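Outer surface protein (Bacillus cereus ATCC 14579, PDB 1X7F) is of unknown function but, by its family, may be a 6-phospho-N-acetylmuramidase that cleaves the glycosidic bond of 6-phosphorylated N-acetylmuramic acid in cell-wall sugars. Local coordinates at residues T130-T135 with E155-H160. Residues are numbered along the deposited sequence; the frame is centred on the assembly and turned at random.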
loop_
_atom_site.group_PDB
_atom_site.type_symbol
_atom_site.label_atom_id
_atom_site.label_comp_id
_atom_site.label_asym_id
_atom_site.label_seq_id
_atom_site.Cartn_x
_atom_site.Cartn_y
_atom_site.Cartn_z
ATOM N N THR A 130 0.204 30.896 -2.061
ATOM C CA THR A 130 -0.313 30.541 -3.387
ATOM C C THR A 130 -1.167 29.275 -3.320
ATOM O O THR A 130 -2.261 29.234 -3.890
ATOM C CB THR A 130 0.848 30.366 -4.397
ATOM O OG1 THR A 130 1.628 31.567 -4.447
ATOM C CG2 THR A 130 0.319 30.244 -5.820
ATOM N N GLU A 131 -0.654 28.258 -2.621
ATOM C CA GLU A 131 -1.370 27.005 -2.367
ATOM C C GLU A 131 -2.724 27.262 -1.705
ATOM O O GLU A 131 -3.751 26.754 -2.164
ATOM C CB GLU A 131 -0.531 26.074 -1.481
ATOM C CG GLU A 131 0.625 25.377 -2.188
ATOM C CD GLU A 131 1.912 26.193 -2.211
ATOM O OE1 GLU A 131 1.862 27.438 -2.190
ATOM O OE2 GLU A 131 2.993 25.577 -2.258
ATOM N N ALA A 132 -2.702 28.057 -0.631
ATOM C CA ALA A 132 -3.904 28.453 0.106
ATOM C C ALA A 132 -5.007 29.017 -0.790
ATOM O O ALA A 132 -6.181 28.591 -0.665
ATOM C CB ALA A 132 -3.550 29.458 1.202
ATOM N N LYS A 133 -4.625 29.961 -1.687
ATOM C CA LYS A 133 -5.584 30.597 -2.596
ATOM C C LYS A 133 -6.140 29.638 -3.646
ATOM O O LYS A 133 -7.274 29.803 -4.116
ATOM C CB LYS A 133 -4.971 31.819 -3.289
ATOM C CG LYS A 133 -5.081 33.107 -2.482
ATOM C CD LYS A 133 -3.714 33.656 -2.104
ATOM C CE LYS A 133 -3.173 34.585 -3.203
ATOM N NZ LYS A 133 -1.683 34.650 -3.157
ATOM N N MET A 134 -5.334 28.641 -4.011
ATOM C CA MET A 134 -5.745 27.643 -5.000
ATOM C C MET A 134 -6.832 26.694 -4.481
ATOM O O MET A 134 -7.640 26.179 -5.269
ATOM C CB MET A 134 -4.533 26.849 -5.495
ATOM C CG MET A 134 -3.623 27.642 -6.420
ATOM S SD MET A 134 -2.064 26.797 -6.738
ATOM C CE MET A 134 -2.559 25.603 -7.989
ATOM N N THR A 135 -6.850 26.478 -3.160
ATOM C CA THR A 135 -7.857 25.617 -2.525
ATOM C C THR A 135 -9.251 26.246 -2.577
ATOM O O THR A 135 -10.256 25.557 -2.369
ATOM C CB THR A 135 -7.475 25.276 -1.061
ATOM O OG1 THR A 135 -7.538 26.451 -0.243
ATOM C CG2 THR A 135 -6.024 24.851 -0.956
ATOM N N GLU A 155 1.670 23.549 7.772
ATOM C CA GLU A 155 1.564 24.566 8.829
ATOM C C GLU A 155 1.602 25.972 8.238
ATOM O O GLU A 155 0.954 26.888 8.745
ATOM C CB GLU A 155 2.708 24.409 9.840
ATOM C CG GLU A 155 2.959 22.982 10.322
ATOM C CD GLU A 155 2.026 22.543 11.439
ATOM O OE1 GLU A 155 1.463 23.414 12.140
ATOM O OE2 GLU A 155 1.866 21.320 11.625
ATOM N N ASN A 156 2.374 26.117 7.161
ATOM C CA ASN A 156 2.513 27.363 6.419
ATOM C C ASN A 156 1.240 27.664 5.615
ATOM O O ASN A 156 0.641 28.732 5.771
ATOM C CB ASN A 156 3.748 27.266 5.511
ATOM C CG ASN A 156 4.119 28.586 4.866
ATOM O OD1 ASN A 156 4.056 29.652 5.490
ATOM N ND2 ASN A 156 4.535 28.517 3.607
ATOM N N ILE A 157 0.828 26.701 4.785
ATOM C CA ILE A 157 -0.374 26.803 3.946
ATOM C C ILE A 157 -1.638 27.097 4.760
ATOM O O ILE A 157 -2.420 27.976 4.396
ATOM C CB ILE A 157 -0.561 25.516 3.083
ATOM C CG1 ILE A 157 0.596 25.353 2.094
ATOM C CG2 ILE A 157 -1.900 25.535 2.336
ATOM C CD1 ILE A 157 0.684 23.971 1.472
ATOM N N LEU A 158 -1.817 26.372 5.863
ATOM C CA LEU A 158 -3.011 26.515 6.703
ATOM C C LEU A 158 -3.009 27.765 7.596
ATOM O O LEU A 158 -4.054 28.134 8.144
ATOM C CB LEU A 158 -3.243 25.253 7.539
ATOM C CG LEU A 158 -3.397 23.935 6.763
ATOM C CD1 LEU A 158 -3.319 22.754 7.702
ATOM C CD2 LEU A 158 -4.687 23.895 5.957
ATOM N N SER A 159 -1.849 28.409 7.743
ATOM C CA SER A 159 -1.752 29.669 8.492
ATOM C C SER A 159 -2.366 30.822 7.699
ATOM O O SER A 159 -2.694 31.878 8.263
ATOM C CB SER A 159 -0.305 29.992 8.878
ATOM O OG SER A 159 0.416 30.544 7.792
ATOM N N HIS A 160 -2.507 30.616 6.390
ATOM C CA HIS A 160 -3.280 31.517 5.536
ATOM C C HIS A 160 -4.730 31.015 5.488
ATOM O O HIS A 160 -5.008 29.892 5.906
ATOM C CB HIS A 160 -2.663 31.599 4.131
ATOM C CG HIS A 160 -1.184 31.842 4.132
ATOM N ND1 HIS A 160 -0.628 33.064 4.452
ATOM C CD2 HIS A 160 -0.144 31.019 3.853
ATOM C CE1 HIS A 160 0.689 32.981 4.371
ATOM N NE2 HIS A 160 1.008 31.750 4.009
#
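Ala132 and Ile157 bring together two short helices, 129-134 and 153-157, on the outside of the eight-stranded parallel sheet, whose strand order suits a TIM barrel. Each helix follows a strand of that sheet, 119-122 and 142-146, so the contact joins neighbouring beta-alpha units.

The contact is made by van der Waals packing, with no hydrogen bond across it; Glu131 takes part through its aliphatic CB and CG. The Ala132 methyl, CB, lies 3.7 Å from the backbone O of Ile157 and 3.7 Å from His160 CB. The small side chain of Ala132 is consistent with the close approach of the backbones, whose CA atoms at Ala132 and Ile157 are 5.5 Å apart. The Ile157 side chain crosses that of Glu131 at about a right angle. Ile157 CD1 is 3.8 Å from Glu131 CB and also touches Glu131 CG. Leu145 of strand 142-146 touches both side chains from the sheet.

The polar bonds lie within each segment or lead outside it. With the Glu131 chain bent at chi2 (87°), CB and CG stay on Ile157 while OE2 is hydrogen-bonded to Tyr153 OH and Phe126 N. Thr135 OG1 donates to Ala132 O and is also bonded to Asn163 N. Ser159 OG sits over the centre of one face of the His160 ring and donates to Asn156 O at 2.7 Å.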